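Local coordinates for protein putative TRAP PERIPLASMIC SOLUTE BINDING PROTEIN (Haemophilus influenzae, PDB 4PBQ) that binds L-gulonate and probably serves as the periplasmic solute-binding component of a TRAP transporter, handing captured substrate to the membrane-embedded permease, at residues 91-94 with 95-98; 236-239 with 240-244; 188-191 with 192-195. One frame throughout, in Å; residues are numbered along the deposited sequence.

Contact 1 (91-94 with 95-98). With 2UF (L-gulonate), chain D.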
loop_
_atom_site.group_PDB
_atom_site.type_symbol
_atom_site.label_atom_id
_atom_site.label_comp_id
_atom_site.label_asym_id
_atom_site.label_seq_id
_atom_site.Cartn_x
_atom_site.Cartn_y
_atom_site.Cartn_z
ATOM N N LEU A 91 0.458 4.740 -2.629
ATOM C CA LEU A 91 0.283 5.412 -3.913
ATOM C C LEU A 91 -0.167 6.877 -3.767
ATOM O O LEU A 91 -0.874 7.398 -4.623
ATOM C CB LEU A 91 -0.780 4.650 -4.741
ATOM C CG LEU A 91 -0.584 3.130 -4.870
ATOM C CD1 LEU A 91 -1.588 2.499 -5.844
ATOM C CD2 LEU A 91 0.819 2.803 -5.327
ATOM N N LEU A 92 0.239 7.546 -2.695
ATOM C CA LEU A 92 -0.263 8.892 -2.417
ATOM C C LEU A 92 0.156 9.922 -3.469
ATOM O O LEU A 92 -0.516 10.951 -3.612
ATOM C CB LEU A 92 0.154 9.360 -1.030
ATOM C CG LEU A 92 -0.300 8.543 0.170
ATOM C CD1 LEU A 92 0.093 9.255 1.421
ATOM C CD2 LEU A 92 -1.818 8.267 0.118
ATOM N N LEU A 93 1.222 9.642 -4.217
ATOM C CA LEU A 93 1.624 10.507 -5.317
ATOM C C LEU A 93 0.516 10.605 -6.367
ATOM O O LEU A 93 0.553 11.486 -7.234
ATOM C CB LEU A 93 2.914 10.013 -5.962
ATOM C CG LEU A 93 3.531 10.989 -6.967
ATOM C CD1 LEU A 93 3.889 12.278 -6.296
ATOM C CD2 LEU A 93 4.786 10.348 -7.580
ATOM N N GLN A 94 -0.505 9.757 -6.268
ATOM C CA GLN A 94 -1.653 9.883 -7.169
ATOM C C GLN A 94 -2.321 11.260 -7.066
ATOM O O GLN A 94 -3.038 11.670 -7.989
ATOM C CB GLN A 94 -2.688 8.789 -6.922
ATOM C CG GLN A 94 -3.465 8.938 -5.605
ATOM C CD GLN A 94 -4.701 9.820 -5.736
ATOM O OE1 GLN A 94 -5.475 9.695 -6.685
ATOM N NE2 GLN A 94 -4.897 10.706 -4.769
ATOM N N ASN A 95 -2.114 11.975 -5.961
ATOM C CA ASN A 95 -2.700 13.337 -5.852
ATOM C C ASN A 95 -1.972 14.365 -6.723
ATOM O O ASN A 95 -2.457 15.485 -6.927
ATOM C CB ASN A 95 -2.848 13.825 -4.373
ATOM C CG ASN A 95 -1.515 14.048 -3.660
ATOM O OD1 ASN A 95 -0.474 14.214 -4.283
ATOM N ND2 ASN A 95 -1.553 14.059 -2.327
ATOM N N VAL A 96 -0.815 13.981 -7.252
ATOM C CA VAL A 96 -0.078 14.796 -8.206
ATOM C C VAL A 96 -0.380 14.340 -9.632
ATOM O O VAL A 96 -0.547 15.165 -10.526
ATOM C CB VAL A 96 1.441 14.745 -7.932
ATOM C CG1 VAL A 96 2.230 15.458 -9.041
ATOM C CG2 VAL A 96 1.726 15.364 -6.580
ATOM N N ASP A 97 -0.459 13.033 -9.839
ATOM C CA ASP A 97 -0.757 12.471 -11.149
ATOM C C ASP A 97 -1.520 11.186 -10.911
ATOM O O ASP A 97 -0.981 10.223 -10.369
ATOM C CB ASP A 97 0.537 12.198 -11.941
ATOM C CG ASP A 97 0.280 11.743 -13.375
ATOM O OD1 ASP A 97 -0.808 11.202 -13.650
ATOM O OD2 ASP A 97 1.181 11.912 -14.243
ATOM N N PRO A 98 -2.777 11.137 -11.349
ATOM C CA PRO A 98 -3.643 10.026 -10.935
ATOM C C PRO A 98 -3.210 8.666 -11.469
ATOM O O PRO A 98 -3.670 7.663 -10.938
ATOM C CB PRO A 98 -5.015 10.395 -11.515
ATOM C CG PRO A 98 -4.927 11.829 -11.884
ATOM C CD PRO A 98 -3.495 12.140 -12.157
HETATM O O6A 2UF D . -2.588 5.162 5.645
HETATM C C6 2UF D . -3.047 4.183 5.042
HETATM O O6B 2UF D . -4.127 3.624 5.289
HETATM C C5 2UF D . -2.168 3.583 3.925
HETATM O O5 2UF D . -2.461 2.207 3.815
HETATM C C4 2UF D . -2.439 4.283 2.575
HETATM O O4 2UF D . -2.024 5.657 2.647
HETATM C C3 2UF D . -1.694 3.542 1.443
HETATM O O3 2UF D . -0.276 3.314 1.754
HETATM C C2 2UF D . -1.784 4.312 0.114
HETATM O O2 2UF D . -1.382 3.380 -0.871
HETATM C C1 2UF D . -3.248 4.738 -0.215
HETATM O O1 2UF D . -3.248 5.297 -1.538
#
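Leu-93 O takes two backbone N-H groups at once, Val-96 N at 2.8 Å and Asp-97 N at 3.2 Å. The Val-96 donor stands above the carbonyl plane (51° out of it), while that of Asp-97 comes in the plane, so the pair share the oxygen from different directions. One step earlier Asn-95 N bonds to Leu-92 O at 3.0 Å. The i+3 bonds of Asn-95 and Val-96 make 3-10 turns of the loop after strand 86-89, and Asp-97 N adds an i+4 bond to the second oxygen.

Gln-94 can be followed outward. Gln-94 CA makes a C-H...O contact with Asp-97 O (3.3 Å), and its CB lies against Asn-95 N. CG stands between the backbone N and the carbonyl carbon (chi1 71°), and the chain bends at chi2 (87°), which folds the amide back over the start of the next peptide. CG and CD therefore stay beside Asn-95 N. Gln-94 NE2 comes to 3.6 Å from Asn-95 CA; it and Asn-95 N are both donors and form no bond, and OE1 lies farther off. On another flank Leu-93 CD1 meets Val-96 CG2 at 3.8 Å, apolar surface covering apolar surface, with Leu-93 also against Val-76 and Phe-100 and Arg-80 a neighbour of both.

The start of the turn serves L-gulonate. Leu-91 N donates to ligand O2 at 2.9 Å, and Leu-92 CD2 rests 3.6 Å from ligand O4. Glu-72, Glu-104, Tyr-32, Arg-167, Asn-171 and Asn-207 supply further hydrogen bonds. Asp-97 bonds through OD2 to Tyr-134 and through OD1 to Ile-99 N.

The chemistry implies a division of labour: the Leu-91 N-H recognises a hydroxyl, the Leu-92 CD2 methyl lines the pocket, and the turn that follows probably helps to hold that N-H toward the ligand.

Contact 2 (236-239 with 240-244); sequences LQIS and LKTWN
A strand-to-helix junction with a serine N-cap joins Ser-239, the last residue of strand 231-239, to Lys-241 and Trp-243 in the short helix 240-243. Ser-239 OG lies anti to its own amide nitrogen (chi1 174°), which carries it forward beside the first turn. There it accepts a weak, bent bond from Lys-241 N at 3.3 Å, with 131° at the hydrogen. A small hydroxyl residue suits this position because its short side chain can reach forward to an N-H of the first turn, and the same OG is hydrogen-bonded to Leu-79 O.

The backbone makes the firmer link. Trp-243 N donates to Ser-239 O at 2.8 Å in a nearly straight bond, lying in the carbonyl plane, as in a regular alpha-helical turn.

Beside this turn the apolar ends meet. Ile-238 CG2 approaches Trp-243 CE3 at 3.6 Å, obliquely to the indole, the two side chains crossing at about a right angle. The Ile-238 CG1-CD1 arm lies on Thr-242, Ile-238 CD1 being 3.8 Å from Thr-242 CG2. Beta-branched isoleucine thus offers CG2 to the indole and its longer arm to the threonine methyl, with CD1 also near the indole. Phe-254 of helix 248-281 touches Ile-238 as well, and Lys-137 of strand 136-151 touches both Ile-238 and Trp-243, placing the cluster between sheet and helix.

Strand end and helix start are consequently held by two different forces: Ser-239 accepts the Lys-241 N-H weakly through OG and the Trp-243 N-H through its carbonyl, while the Ile-238 branches are buried against threonine and indole.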
loop_
_atom_site.group_PDB
_atom_site.type_symbol
_atom_site.label_atom_id
_atom_site.label_comp_id
_atom_site.label_asym_id
_atom_site.label_seq_id
_atom_site.Cartn_x
_atom_site.Cartn_y
_atom_site.Cartn_z
ATOM N N LEU A 236 9.023 0.590 -3.233
ATOM C CA LEU A 236 10.372 0.908 -2.769
ATOM C C LEU A 236 10.972 1.884 -3.741
ATOM O O LEU A 236 11.102 1.588 -4.934
ATOM C CB LEU A 236 11.231 -0.350 -2.753
ATOM C CG LEU A 236 12.696 -0.163 -2.394
ATOM C CD1 LEU A 236 12.855 0.461 -1.013
ATOM C CD2 LEU A 236 13.360 -1.530 -2.430
ATOM N N GLN A 237 11.354 3.045 -3.221
ATOM C CA GLN A 237 11.709 4.185 -4.037
ATOM C C GLN A 237 13.012 4.820 -3.567
ATOM O O GLN A 237 13.332 4.749 -2.396
ATOM C CB GLN A 237 10.616 5.251 -3.907
ATOM C CG GLN A 237 9.278 4.841 -4.478
ATOM C CD GLN A 237 8.135 5.634 -3.863
ATOM O OE1 GLN A 237 7.755 6.703 -4.361
ATOM N NE2 GLN A 237 7.633 5.147 -2.739
ATOM N N ILE A 238 13.714 5.468 -4.489
ATOM C CA ILE A 238 14.902 6.256 -4.136
ATOM C C ILE A 238 14.709 7.633 -4.779
ATOM O O ILE A 238 14.226 7.747 -5.900
ATOM C CB ILE A 238 16.197 5.530 -4.566
ATOM C CG1 ILE A 238 17.454 6.274 -4.117
ATOM C CG2 ILE A 238 16.270 5.352 -6.025
ATOM C CD1 ILE A 238 18.617 5.275 -3.826
ATOM N N SER A 239 15.025 8.684 -4.038
ATOM C CA SER A 239 14.996 10.014 -4.605
ATOM C C SER A 239 15.853 10.099 -5.858
ATOM O O SER A 239 16.989 9.605 -5.902
ATOM C CB SER A 239 15.523 11.025 -3.594
ATOM O OG SER A 239 15.635 12.314 -4.167
ATOM N N LEU A 240 15.335 10.740 -6.886
ATOM C CA LEU A 240 16.092 10.893 -8.124
ATOM C C LEU A 240 17.354 11.730 -7.907
ATOM O O LEU A 240 18.374 11.505 -8.552
ATOM C CB LEU A 240 15.208 11.514 -9.201
ATOM C CG LEU A 240 15.693 11.372 -10.647
ATOM C CD1 LEU A 240 15.782 9.906 -11.064
ATOM C CD2 LEU A 240 14.764 12.133 -11.548
ATOM N N LYS A 241 17.290 12.689 -6.983
ATOM C CA LYS A 241 18.460 13.487 -6.642
ATOM C C LYS A 241 19.575 12.610 -6.099
ATOM O O LYS A 241 20.742 12.831 -6.424
ATOM C CB LYS A 241 18.105 14.574 -5.646
ATOM C CG LYS A 241 17.221 15.682 -6.220
ATOM C CD LYS A 241 16.819 16.679 -5.130
ATOM C CE LYS A 241 16.525 18.072 -5.695
ATOM N NZ LYS A 241 15.520 18.060 -6.797
ATOM N N THR A 242 19.206 11.625 -5.275
ATOM C CA THR A 242 20.156 10.625 -4.799
ATOM C C THR A 242 20.628 9.696 -5.919
ATOM O O THR A 242 21.839 9.437 -6.087
ATOM C CB THR A 242 19.530 9.821 -3.668
ATOM O OG1 THR A 242 19.382 10.674 -2.524
ATOM C CG2 THR A 242 20.368 8.619 -3.314
ATOM N N TRP A 243 19.679 9.190 -6.693
ATOM C CA TRP A 243 19.981 8.252 -7.771
ATOM C C TRP A 243 20.962 8.843 -8.789
ATOM O O TRP A 243 21.857 8.157 -9.251
ATOM C CB TRP A 243 18.674 7.869 -8.461
ATOM C CG TRP A 243 18.683 6.648 -9.340
ATOM C CD1 TRP A 243 18.349 6.610 -10.671
ATOM C CD2 TRP A 243 18.980 5.283 -8.970
ATOM N NE1 TRP A 243 18.432 5.336 -11.148
ATOM C CE2 TRP A 243 18.805 4.495 -10.132
ATOM C CE3 TRP A 243 19.370 4.658 -7.782
ATOM C CZ2 TRP A 243 19.046 3.123 -10.150
ATOM C CZ3 TRP A 243 19.582 3.294 -7.782
ATOM C CH2 TRP A 243 19.413 2.534 -8.955
ATOM N N ASN A 244 20.823 10.131 -9.106
ATOM C CA ASN A 244 21.669 10.745 -10.115
ATOM C C ASN A 244 23.097 11.027 -9.639
ATOM O O ASN A 244 23.914 11.521 -10.404
ATOM C CB ASN A 244 21.019 12.028 -10.641
ATOM C CG ASN A 244 19.822 11.759 -11.532
ATOM O OD1 ASN A 244 19.649 10.656 -12.059
ATOM N ND2 ASN A 244 18.985 12.774 -11.706
#

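Contact 3 (188-191 with 192-195); sequences MPLS and EVFT
Glu-192 N bonds back to Pro-189 O at 2.9 Å, the first of two successive i+3 turns that lead into helix 193-198 and are followed by water-inserted helical turns. The Glu-192 side chain stays beside the backbone N (chi1 -70°) and then runs extended, laying its carboxylate along the Pro-189 CG-CD bond. Glu-192 OE1 is 3.5 Å from Pro-189 CD, and Glu-192 OE2 is 3.7 Å from Pro-189 CG. Selenomethionine Met-188 bends so that its SE lies near Glu-192 CB.

Val-193 N comes next, reaching Leu-190 O at 3.2 Å from above the carbonyl plane. Val-193 CG2 sits 3.5 Å from Leu-190 O, while the valine also packs on Arg-167 and Leu-217. Leu-190 itself points away from this turn and touches the bound L-gulonate, its apolar chain helping to line the pocket.

Phe-194 N is bridged through water 1 to Leu-190 O, where a direct i+4 bond would stand in a closed helix; its ring touches Leu-217 and Val-220. At Thr-195 the pattern repeats: water 2 accepts from Thr-195 N at 2.9 Å and donates to Ser-191 O at 2.8 Å.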
loop_
_atom_site.group_PDB
_atom_site.type_symbol
_atom_site.label_atom_id
_atom_site.label_comp_id
_atom_site.label_asym_id
_atom_site.label_seq_id
_atom_site.Cartn_x
_atom_site.Cartn_y
_atom_site.Cartn_z
HETATM N N MSE A 188 -7.964 11.020 6.893
HETATM C CA MSE A 188 -7.023 11.532 7.881
HETATM C C MSE A 188 -5.743 10.700 7.833
HETATM O O MSE A 188 -5.762 9.561 7.369
HETATM C CB MSE A 188 -7.614 11.480 9.289
HETATM C CG MSE A 188 -7.934 10.126 9.776
HETATM SE SE MSE A 188 -8.903 10.081 11.506
HETATM C CE MSE A 188 -10.590 10.651 11.084
ATOM N N PRO A 189 -4.648 11.262 8.329
ATOM C CA PRO A 189 -3.418 10.461 8.417
ATOM C C PRO A 189 -3.579 9.240 9.280
ATOM O O PRO A 189 -4.340 9.209 10.252
ATOM C CB PRO A 189 -2.433 11.395 9.118
ATOM C CG PRO A 189 -3.007 12.747 9.050
ATOM C CD PRO A 189 -4.484 12.610 8.887
ATOM N N LEU A 190 -2.773 8.236 8.977
ATOM C CA LEU A 190 -2.847 6.987 9.681
ATOM C C LEU A 190 -2.588 7.176 11.167
ATOM O O LEU A 190 -3.163 6.472 11.992
ATOM C CB LEU A 190 -1.801 6.041 9.074
ATOM C CG LEU A 190 -1.698 4.633 9.639
ATOM C CD1 LEU A 190 -2.955 3.861 9.443
ATOM C CD2 LEU A 190 -0.516 3.936 8.994
ATOM N N SER A 191 -1.695 8.103 11.490
ATOM C CA SER A 191 -1.330 8.367 12.881
ATOM C C SER A 191 -2.500 8.881 13.733
ATOM O O SER A 191 -2.385 8.956 14.952
ATOM C CB SER A 191 -0.254 9.426 12.904
ATOM O OG SER A 191 -0.780 10.621 12.320
ATOM N N GLU A 192 -3.607 9.248 13.093
ATOM C CA GLU A 192 -4.778 9.801 13.795
ATOM C C GLU A 192 -5.918 8.809 14.036
ATOM O O GLU A 192 -6.904 9.124 14.712
ATOM C CB GLU A 192 -5.296 11.051 13.060
ATOM C CG GLU A 192 -4.327 12.219 13.199
ATOM C CD GLU A 192 -4.706 13.451 12.413
ATOM O OE1 GLU A 192 -5.852 13.531 11.920
ATOM O OE2 GLU A 192 -3.834 14.349 12.297
ATOM N N VAL A 193 -5.762 7.590 13.533
ATOM C CA VAL A 193 -6.837 6.626 13.626
ATOM C C VAL A 193 -7.183 6.212 15.064
ATOM O O VAL A 193 -8.356 6.181 15.437
ATOM C CB VAL A 193 -6.527 5.389 12.793
ATOM C CG1 VAL A 193 -7.588 4.302 13.042
ATOM C CG2 VAL A 193 -6.489 5.762 11.331
ATOM N N PHE A 194 -6.174 5.871 15.867
ATOM C CA PHE A 194 -6.443 5.454 17.245
ATOM C C PHE A 194 -7.220 6.514 18.006
ATOM O O PHE A 194 -8.208 6.196 18.685
ATOM C CB PHE A 194 -5.140 5.144 17.995
ATOM C CG PHE A 194 -4.670 3.729 17.844
ATOM C CD1 PHE A 194 -5.303 2.700 18.533
ATOM C CD2 PHE A 194 -3.579 3.427 17.037
ATOM C CE1 PHE A 194 -4.861 1.389 18.412
ATOM C CE2 PHE A 194 -3.128 2.115 16.908
ATOM C CZ PHE A 194 -3.769 1.095 17.589
ATOM N N THR A 195 -6.783 7.769 17.922
ATOM C CA THR A 195 -7.432 8.809 18.700
ATOM C C THR A 195 -8.824 9.113 18.156
ATOM O O THR A 195 -9.734 9.380 18.928
ATOM C CB THR A 195 -6.570 10.083 18.857
ATOM O OG1 THR A 195 -7.159 10.909 19.862
ATOM C CG2 THR A 195 -6.443 10.856 17.525
HETATM O O HOH W 1 -3.323 5.653 14.721
HETATM O O HOH W 2 -4.103 8.376 17.061
#

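In the fold
Read from the N terminus, contact 1 comes first, closing a turn just after strand 86-89; contact 3 follows, after strand 184-187 and before helix 193-198; contact 2 comes last, at the end of strand 231-239. They run in series, none nesting or crossing. Strands 86-89 and 231-239 pair antiparallel in the mixed sheet, so contacts 1 and 2 grow from neighbouring strands, with nearest atoms about 6 Å apart. Contact 3 extends from the two-stranded parallel sheet 165-168/184-187. L-gulonate links it to contact 1 through Leu-190, Leu-91 and Leu-92, although the nearest protein atoms are about 8 Å apart. Contact 2 holds none of the pocket residues.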